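HAD-superfamily hydrolase, subfamily IA, variant 1 (Ehrlichia chaffeensis, PDB 3KZX) probably hydrolyses 2-phosphoglycolate to glycolate and phosphate, as a member of the CbbY/CbbZ/Gph/YieH family of HAD-like hydrolases. Local coordinates at residues D31-L36 against N91-S96; R132-I137 against S152-T157; S188-A193 against C198-Y203. All blocks are in the same frame, centred on the assembly; numbering follows the deposited sequence. Where two conformers were deposited one is given.

Contact 1: residues D31-L36 against N91-S96; sequences DWYNTL and NSLEKS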
loop_
_atom_site.group_PDB
_atom_site.type_symbol
_atom_site.label_atom_id
_atom_site.label_comp_id
_atom_site.label_asym_id
_atom_site.label_seq_id
_atom_site.Cartn_x
_atom_site.Cartn_y
_atom_site.Cartn_z
ATOM N N ASP A 31 1.720 3.874 0.096
ATOM C CA ASP A 31 1.840 2.553 0.671
ATOM C C ASP A 31 1.741 1.545 -0.464
ATOM O O ASP A 31 1.298 1.890 -1.578
ATOM C CB ASP A 31 0.708 2.344 1.671
ATOM C CG ASP A 31 0.991 1.201 2.672
ATOM O OD1 ASP A 31 2.022 0.505 2.563
ATOM O OD2 ASP A 31 0.170 1.042 3.589
ATOM N N TRP A 32 2.160 0.305 -0.194
ATOM C CA TRP A 32 2.216 -0.733 -1.190
ATOM C C TRP A 32 0.927 -1.598 -1.121
ATOM O O TRP A 32 -0.013 -1.413 -1.901
ATOM C CB TRP A 32 3.528 -1.533 -0.996
ATOM C CG TRP A 32 3.798 -2.577 -1.977
ATOM C CD1 TRP A 32 3.814 -3.925 -1.749
ATOM C CD2 TRP A 32 4.055 -2.408 -3.380
ATOM N NE1 TRP A 32 4.083 -4.597 -2.912
ATOM C CE2 TRP A 32 4.239 -3.689 -3.927
ATOM C CE3 TRP A 32 4.148 -1.295 -4.221
ATOM C CZ2 TRP A 32 4.522 -3.895 -5.279
ATOM C CZ3 TRP A 32 4.423 -1.503 -5.571
ATOM C CH2 TRP A 32 4.605 -2.797 -6.081
ATOM N N TYR A 33 0.842 -2.482 -0.141
ATOM C CA TYR A 33 -0.286 -3.396 -0.069
ATOM C C TYR A 33 -1.588 -2.633 0.237
ATOM O O TYR A 33 -1.631 -1.854 1.158
ATOM C CB TYR A 33 -0.075 -4.450 1.015
ATOM C CG TYR A 33 0.903 -5.569 0.683
ATOM C CD1 TYR A 33 0.980 -6.119 -0.605
ATOM C CD2 TYR A 33 1.691 -6.105 1.659
ATOM C CE1 TYR A 33 1.868 -7.132 -0.882
ATOM C CE2 TYR A 33 2.575 -7.155 1.400
ATOM C CZ TYR A 33 2.673 -7.653 0.136
ATOM O OH TYR A 33 3.539 -8.710 -0.086
ATOM N N ASN A 34 -2.637 -2.890 -0.556
ATOM C CA ASN A 34 -3.965 -2.279 -0.376
ATOM C C ASN A 34 -4.058 -0.776 -0.692
ATOM O O ASN A 34 -5.095 -0.150 -0.494
ATOM C CB ASN A 34 -4.532 -2.657 0.987
ATOM C CG ASN A 34 -4.475 -4.163 1.209
ATOM O OD1 ASN A 34 -5.089 -4.931 0.462
ATOM N ND2 ASN A 34 -3.692 -4.601 2.184
ATOM N N THR A 35 -2.975 -0.231 -1.241
ATOM C CA THR A 35 -2.948 1.108 -1.821
ATOM C C THR A 35 -2.528 0.918 -3.277
ATOM O O THR A 35 -3.391 0.732 -4.161
ATOM C CB THR A 35 -2.034 2.056 -0.978
ATOM O OG1 THR A 35 -2.557 2.095 0.368
ATOM C CG2 THR A 35 -2.010 3.497 -1.577
ATOM N N LEU A 36 -1.231 0.916 -3.566
ATOM C CA LEU A 36 -0.832 0.624 -4.948
ATOM C C LEU A 36 -1.292 -0.774 -5.436
ATOM O O LEU A 36 -1.704 -0.922 -6.583
ATOM C CB LEU A 36 0.672 0.813 -5.171
ATOM C CG LEU A 36 1.224 2.257 -5.160
ATOM C CD1 LEU A 36 2.772 2.258 -5.076
ATOM C CD2 LEU A 36 0.698 3.076 -6.393
ATOM N N ASN A 91 -0.664 -9.118 7.479
ATOM C CA ASN A 91 0.482 -9.404 8.368
ATOM C C ASN A 91 1.421 -10.462 7.766
ATOM O O ASN A 91 2.642 -10.305 7.797
ATOM C CB ASN A 91 0.028 -9.848 9.758
ATOM C CG ASN A 91 -0.538 -8.708 10.618
ATOM O OD1 ASN A 91 -1.084 -8.968 11.695
ATOM N ND2 ASN A 91 -0.436 -7.472 10.156
ATOM N N SER A 92 0.832 -11.481 7.158
ATOM C CA SER A 92 1.566 -12.618 6.605
ATOM C C SER A 92 2.327 -12.209 5.344
ATOM O O SER A 92 3.488 -12.583 5.162
ATOM C CB SER A 92 0.593 -13.771 6.278
ATOM O OG SER A 92 1.195 -14.747 5.442
ATOM N N LEU A 93 1.649 -11.459 4.489
ATOM C CA LEU A 93 2.241 -10.929 3.251
ATOM C C LEU A 93 3.424 -10.025 3.547
ATOM O O LEU A 93 4.418 -10.079 2.831
ATOM C CB LEU A 93 1.220 -10.134 2.448
ATOM C CG LEU A 93 0.021 -10.868 1.806
ATOM C CD1 LEU A 93 -0.886 -9.867 1.042
ATOM C CD2 LEU A 93 0.503 -12.011 0.897
ATOM N N GLU A 94 3.310 -9.191 4.578
ATOM C CA GLU A 94 4.421 -8.320 4.977
ATOM C C GLU A 94 5.703 -9.087 5.382
ATOM O O GLU A 94 6.812 -8.620 5.144
ATOM C CB GLU A 94 4.015 -7.404 6.136
ATOM C CG GLU A 94 2.947 -6.352 5.755
ATOM C CD GLU A 94 2.510 -5.520 6.948
ATOM O OE1 GLU A 94 2.818 -5.908 8.095
ATOM O OE2 GLU A 94 1.875 -4.452 6.736
ATOM N N LYS A 95 5.533 -10.223 6.026
ATOM C CA LYS A 95 6.662 -11.030 6.475
ATOM C C LYS A 95 7.136 -12.104 5.490
ATOM O O LYS A 95 8.139 -12.785 5.760
ATOM C CB LYS A 95 6.291 -11.713 7.792
ATOM C CG LYS A 95 6.173 -10.768 8.969
ATOM C CD LYS A 95 5.534 -11.520 10.143
ATOM C CE LYS A 95 5.625 -10.724 11.441
ATOM N NZ LYS A 95 5.506 -11.648 12.631
ATOM N N SER A 96 6.455 -12.242 4.357
ATOM C CA SER A 96 6.678 -13.380 3.464
ATOM C C SER A 96 8.045 -13.378 2.806
ATOM O O SER A 96 8.582 -12.326 2.472
ATOM C CB SER A 96 5.623 -13.423 2.356
ATOM O OG SER A 96 5.844 -14.532 1.494
#
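Leu-93 is the first residue of 91-96 to touch 31-36, and it does so by lying against the phenol ring of Tyr-33. Its CD1 sits 4.2 Å from the centroid of the Tyr-33 ring and only 8° off the ring normal, which satisfies the geometry of a CH-pi contact. Closer still is the start of the side chain: Leu-93 CB comes within 3.4 Å of Tyr-33 CE2. The other face of the ring is met by Trp-32 CD1, 3.7 Å above the plane and offset toward the rim, so the phenol is held between its sequence neighbour and the helix. The hydroxyl passes 3.3 Å from Leu-93 O without bonding to it; Tyr-33 OH is instead hydrogen-bonded to Asp-100 and Lys-128, which fixes the outer end of the ring. Glu-94 comes next and adds little: its backbone N stands 3.8 Å from Tyr-33 CE2, obliquely to the ring, and its CG is 4.3 Å from Tyr-33 CD2. The position right after strand 27-30, and Asp-31 and Thr-35 in the sequence, are consistent with the first HAD motif (DxDxT), although Tyr-33 stands where the second aspartate usually is; the pi-type turn at 32-36 is consistent with the squiggle that follows the first strand of this fold. The Tyr-33/Leu-93 packing joins the turn after strand 27-30 to the C-terminal part of helix 82-95, while the Trp-32 indole reaches strand 121-126.

Contact 2: residues R132-I137 against S152-T157; sequences RLRSEI and SGDTGT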
loop_
_atom_site.group_PDB
_atom_site.type_symbol
_atom_site.label_atom_id
_atom_site.label_comp_id
_atom_site.label_asym_id
_atom_site.label_seq_id
_atom_site.Cartn_x
_atom_site.Cartn_y
_atom_site.Cartn_z
ATOM N N ARG A 132 12.207 -7.690 0.447
ATOM C CA ARG A 132 11.209 -8.350 -0.409
ATOM C C ARG A 132 10.344 -7.293 -1.085
ATOM O O ARG A 132 9.969 -7.439 -2.248
ATOM C CB ARG A 132 10.323 -9.312 0.408
ATOM C CG ARG A 132 11.050 -10.587 0.959
ATOM C CD ARG A 132 11.454 -11.564 -0.168
ATOM N NE ARG A 132 10.486 -11.518 -1.262
ATOM C CZ ARG A 132 10.741 -11.794 -2.539
ATOM N NH1 ARG A 132 11.955 -12.193 -2.939
ATOM N NH2 ARG A 132 9.753 -11.668 -3.430
ATOM N N LEU A 133 10.034 -6.218 -0.355
ATOM C CA LEU A 133 9.321 -5.066 -0.948
ATOM C C LEU A 133 10.020 -4.522 -2.197
ATOM O O LEU A 133 9.390 -4.370 -3.268
ATOM C CB LEU A 133 9.159 -3.980 0.105
ATOM C CG LEU A 133 8.599 -2.654 -0.357
ATOM C CD1 LEU A 133 7.108 -2.819 -0.764
ATOM C CD2 LEU A 133 8.816 -1.571 0.782
ATOM N N ARG A 134 11.328 -4.271 -2.090
ATOM C CA ARG A 134 12.093 -3.790 -3.243
ATOM C C ARG A 134 12.155 -4.787 -4.385
ATOM O O ARG A 134 12.146 -4.380 -5.540
ATOM C CB ARG A 134 13.510 -3.333 -2.854
ATOM C CG ARG A 134 13.528 -2.014 -2.084
ATOM C CD ARG A 134 14.918 -1.566 -1.638
ATOM N NE ARG A 134 15.378 -2.259 -0.422
ATOM C CZ ARG A 134 15.013 -1.942 0.826
ATOM N NH1 ARG A 134 14.205 -0.893 1.070
ATOM N NH2 ARG A 134 15.500 -2.634 1.836
ATOM N N SER A 135 12.206 -6.085 -4.070
ATOM C CA SER A 135 12.192 -7.109 -5.103
ATOM C C SER A 135 10.855 -7.128 -5.840
ATOM O O SER A 135 10.838 -7.230 -7.066
ATOM C CB SER A 135 12.514 -8.489 -4.530
ATOM O OG SER A 135 12.288 -9.476 -5.521
ATOM N N GLU A 136 9.742 -7.009 -5.107
ATOM C CA GLU A 136 8.424 -7.001 -5.746
ATOM C C GLU A 136 8.242 -5.798 -6.616
ATOM O O GLU A 136 7.613 -5.900 -7.656
ATOM C CB GLU A 136 7.268 -6.980 -4.742
ATOM C CG GLU A 136 7.050 -8.259 -4.023
ATOM C CD GLU A 136 6.894 -9.444 -4.952
ATOM O OE1 GLU A 136 6.495 -9.264 -6.128
ATOM O OE2 GLU A 136 7.162 -10.553 -4.472
ATOM N N ILE A 137 8.753 -4.647 -6.164
ATOM C CA ILE A 137 8.615 -3.405 -6.918
ATOM C C ILE A 137 9.420 -3.504 -8.221
ATOM O O ILE A 137 8.932 -3.103 -9.299
ATOM C CB ILE A 137 9.059 -2.193 -6.071
ATOM C CG1 ILE A 137 7.997 -1.897 -4.997
ATOM C CG2 ILE A 137 9.281 -0.934 -6.944
ATOM C CD1 ILE A 137 8.469 -1.062 -3.796
ATOM N N SER A 152 9.800 -2.442 6.414
ATOM C CA SER A 152 10.250 -2.824 7.748
ATOM C C SER A 152 11.683 -3.369 7.678
ATOM O O SER A 152 12.087 -3.937 6.675
ATOM C CB SER A 152 9.345 -3.853 8.422
ATOM O OG SER A 152 8.901 -4.810 7.512
ATOM N N GLY A 153 12.441 -3.144 8.746
ATOM C CA GLY A 153 13.873 -3.522 8.810
ATOM C C GLY A 153 14.777 -2.438 8.257
ATOM O O GLY A 153 15.968 -2.519 8.376
ATOM N N ASP A 154 14.193 -1.419 7.632
ATOM C CA ASP A 154 15.002 -0.315 7.096
ATOM C C ASP A 154 15.219 0.796 8.118
ATOM O O ASP A 154 16.183 1.569 8.008
ATOM C CB ASP A 154 14.394 0.286 5.819
ATOM C CG ASP A 154 14.513 -0.636 4.618
ATOM O OD1 ASP A 154 15.531 -1.392 4.557
ATOM O OD2 ASP A 154 13.605 -0.598 3.744
ATOM N N THR A 155 14.327 0.882 9.099
ATOM C CA THR A 155 14.487 1.825 10.195
ATOM C C THR A 155 14.387 1.083 11.523
ATOM O O THR A 155 14.261 -0.138 11.550
ATOM C CB THR A 155 13.419 2.963 10.140
ATOM O OG1 THR A 155 12.150 2.445 10.526
ATOM C CG2 THR A 155 13.336 3.585 8.761
ATOM N N GLY A 156 14.478 1.807 12.634
ATOM C CA GLY A 156 14.222 1.195 13.914
ATOM C C GLY A 156 12.782 0.947 14.305
ATOM O O GLY A 156 12.528 0.331 15.337
ATOM N N THR A 157 11.830 1.443 13.521
ATOM C CA THR A 157 10.412 1.277 13.849
ATOM C C THR A 157 9.578 1.035 12.578
ATOM O O THR A 157 10.106 0.990 11.452
ATOM C CB THR A 157 9.879 2.502 14.676
ATOM O OG1 THR A 157 10.087 3.705 13.919
ATOM C CG2 THR A 157 10.609 2.613 16.049
#
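Arg-134 and Asp-154 approach from opposite directions and meet through two nitrogens and two oxygens, an end-on bidentate salt bridge. Arg-134 NH1 donates to Asp-154 OD2 at 2.8 Å with an N-H...O angle of 169°, and the oxygen lies almost in the guanidinium plane. The companion bond, from Arg-134 NH2 to Asp-154 OD1, is longer at 3.0 Å and uses the syn lone pair of that oxygen. Guanidinium and carboxylate are not coplanar: their planes stand 37° apart; consistent with this, NH1 meets OD2 on the syn side but out of the carboxylate plane. The Arg-134 chain leaves helix 130-139 extended at chi2 and then bends at chi3 (-80°), a turn that brings the guanidinium edge to the loop after strand 148-152. Neither partner is devoted wholly to the other. Arg-134 NH2 also pairs with Glu-131, and Asp-154 OD2 accepts from the backbone N of Gly-151. Two donors on OD2, one of them a guanidinium, would probably favour the ionised form of Asp-154, and the two acids share the charge of Arg-134. As both side chains are partly exposed, the tie of helix to loop is ionic and made at the surface.

Contact 3: residues S188-A193 against C198-Y203; sequences SDIQSA and CLPIKY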
loop_
_atom_site.group_PDB
_atom_site.type_symbol
_atom_site.label_atom_id
_atom_site.label_comp_id
_atom_site.label_asym_id
_atom_site.label_seq_id
_atom_site.Cartn_x
_atom_site.Cartn_y
_atom_site.Cartn_z
ATOM N N SER A 188 -2.875 3.258 10.337
ATOM C CA SER A 188 -1.466 3.435 10.621
ATOM C C SER A 188 -0.800 4.364 9.584
ATOM O O SER A 188 0.097 5.128 9.934
ATOM C CB SER A 188 -0.693 2.096 10.788
ATOM O OG SER A 188 -0.699 1.320 9.624
ATOM N N ASP A 189 -1.219 4.298 8.320
ATOM C CA ASP A 189 -0.668 5.216 7.323
ATOM C C ASP A 189 -1.035 6.664 7.658
ATOM O O ASP A 189 -0.195 7.552 7.609
ATOM C CB ASP A 189 -1.178 4.899 5.909
ATOM C CG ASP A 189 -0.622 3.621 5.373
ATOM O OD1 ASP A 189 0.462 3.196 5.838
ATOM O OD2 ASP A 189 -1.242 3.026 4.459
ATOM N N ILE A 190 -2.298 6.874 7.981
ATOM C CA ILE A 190 -2.803 8.199 8.331
ATOM C C ILE A 190 -2.089 8.745 9.544
ATOM O O ILE A 190 -1.638 9.880 9.537
ATOM C CB ILE A 190 -4.334 8.154 8.543
ATOM C CG1 ILE A 190 -5.043 7.862 7.219
ATOM C CG2 ILE A 190 -4.857 9.440 9.159
ATOM C CD1 ILE A 190 -6.474 7.497 7.397
ATOM N N GLN A 191 -1.973 7.934 10.590
ATOM C CA GLN A 191 -1.318 8.366 11.823
ATOM C C GLN A 191 0.189 8.676 11.578
ATOM O O GLN A 191 0.717 9.681 12.055
ATOM C CB GLN A 191 -1.523 7.254 12.862
ATOM C CG GLN A 191 -0.789 7.431 14.168
ATOM C CD GLN A 191 -1.497 8.338 15.133
ATOM O OE1 GLN A 191 -0.889 8.805 16.095
ATOM N NE2 GLN A 191 -2.776 8.590 14.898
ATOM N N SER A 192 0.878 7.822 10.827
ATOM C CA SER A 192 2.285 8.039 10.519
ATOM C C SER A 192 2.448 9.383 9.793
ATOM O O SER A 192 3.337 10.206 10.123
ATOM C CB SER A 192 2.785 6.853 9.690
ATOM O OG SER A 192 4.139 6.962 9.316
ATOM N N ALA A 193 1.573 9.628 8.827
ATOM C CA ALA A 193 1.623 10.877 8.062
ATOM C C ALA A 193 1.480 12.089 8.973
ATOM O O ALA A 193 2.296 13.018 8.916
ATOM C CB ALA A 193 0.508 10.891 7.038
ATOM N N CYS A 198 3.012 15.563 7.722
ATOM C CA CYS A 198 2.665 15.436 6.312
ATOM C C CYS A 198 1.139 15.308 6.139
ATOM O O CYS A 198 0.410 15.233 7.117
ATOM C CB CYS A 198 3.385 14.233 5.704
ATOM S SG CYS A 198 5.182 14.353 5.721
ATOM N N LEU A 199 0.663 15.361 4.905
ATOM C CA LEU A 199 -0.757 15.341 4.634
ATOM C C LEU A 199 -1.165 13.921 4.276
ATOM O O LEU A 199 -0.804 13.406 3.199
ATOM C CB LEU A 199 -1.137 16.248 3.449
ATOM C CG LEU A 199 -2.627 16.486 3.265
ATOM C CD1 LEU A 199 -3.161 17.379 4.393
ATOM C CD2 LEU A 199 -2.914 17.102 1.851
ATOM N N PRO A 200 -2.010 13.323 5.115
ATOM C CA PRO A 200 -2.582 12.048 4.720
ATOM C C PRO A 200 -3.656 12.195 3.662
ATOM O O PRO A 200 -4.452 13.120 3.727
ATOM C CB PRO A 200 -3.178 11.534 6.020
ATOM C CG PRO A 200 -3.593 12.772 6.756
ATOM C CD PRO A 200 -2.608 13.854 6.344
ATOM N N ILE A 201 -3.667 11.298 2.689
ATOM C CA ILE A 201 -4.812 11.106 1.789
ATOM C C ILE A 201 -5.239 9.623 1.913
ATOM O O ILE A 201 -4.449 8.720 1.639
ATOM C CB ILE A 201 -4.455 11.459 0.348
ATOM C CG1 ILE A 201 -3.951 12.896 0.282
ATOM C CG2 ILE A 201 -5.681 11.276 -0.565
ATOM C CD1 ILE A 201 -3.631 13.379 -1.141
ATOM N N LYS A 202 -6.460 9.383 2.386
ATOM C CA LYS A 202 -6.965 8.019 2.547
ATOM C C LYS A 202 -7.428 7.480 1.209
ATOM O O LYS A 202 -8.250 8.122 0.502
ATOM C CB LYS A 202 -8.097 7.945 3.565
ATOM C CG LYS A 202 -8.604 6.504 3.858
ATOM C CD LYS A 202 -9.763 6.490 4.823
ATOM C CE LYS A 202 -11.160 6.457 4.131
ATOM N NZ LYS A 202 -11.535 5.110 3.522
ATOM N N TYR A 203 -6.903 6.306 0.868
ATOM C CA TYR A 203 -7.274 5.572 -0.332
ATOM C C TYR A 203 -8.190 4.406 0.052
ATOM O O TYR A 203 -7.914 3.654 0.997
ATOM C CB TYR A 203 -5.998 5.018 -0.995
ATOM C CG TYR A 203 -6.279 4.150 -2.178
ATOM C CD1 TYR A 203 -6.485 4.720 -3.448
ATOM C CD2 TYR A 203 -6.369 2.783 -2.045
ATOM C CE1 TYR A 203 -6.766 3.939 -4.549
ATOM C CE2 TYR A 203 -6.674 1.963 -3.145
ATOM C CZ TYR A 203 -6.861 2.554 -4.399
ATOM O OH TYR A 203 -7.139 1.767 -5.496
#
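Ala-193, Ile-190 and Pro-200 carry most of the interface inside a beta-alpha-beta crossover, in which helix 187-195 links the parallel strands 180-184 and 199-203 of the Rossmann-like HAD core. The segment axes run nearly antiparallel, at 165°, and approach to 7.4 Å, as expected when a crossover helix returns along the sheet that its strands build. Ala-193 contributes the largest area of the three. Its methyl points toward the strand and rests 3.9 Å from Pro-200 CB, with the ring nitrogen of Pro-200 only slightly farther away. The CA atoms of Ala-193 and Cys-198 are 5.0 Å apart, so the two segments are close at this end. Ile-190, one turn earlier, lies over the same proline: its CG2 and Pro-200 CB are 4.1 Å apart, and the two side chains cross at about a right angle. The longer branch of Ile-190 takes a different course. With CG1 beside the backbone N (chi1 -67°) and CD1 extended beyond it, the branch continues toward Lys-202, where Ile-190 CD1 lies 4.2 Å from Lys-202 CB. Only the root of that lysine takes part; the rest of its chain, bent at the last two torsions, turns off from the helix. Pro-200 CB is thus the atom that both helix residues share, and the apolar contacts spread from it along the strand. Beyond the segment, Ala-193 also packs on Phe-182 of strand 180-184, so the helix residue spans both strands of the unit. At the turn between helix and strand the link becomes polar: Cys-198 N donates to Ala-193 O, five residues back, at 2.9 Å with an N-H...O angle of 160°.

Overall arrangement
Contact 1 is buried near the centre of the chain, contact 3 is partly buried in the sheet-helix layer, and contact 2 lies at the surface. Their chemistry follows: CH-pi and apolar packing in contact 1, aliphatic packing with one backbone bond in contact 3, a salt bridge in contact 2. Trp-32 joins contacts 1 and 2, its indole packing on Leu-133 and Ile-137 of helix 130-139. Contacts 1 and 3 come together where the like-charged carboxylates of Asp-31 and Asp-189 lie close, with Lys-159 salt-bridged to both, and where Tyr-203 touches the backbone of Asn-34 and Thr-35. Contacts 2 and 3 do not touch; their nearest atoms are about 8 Å apart.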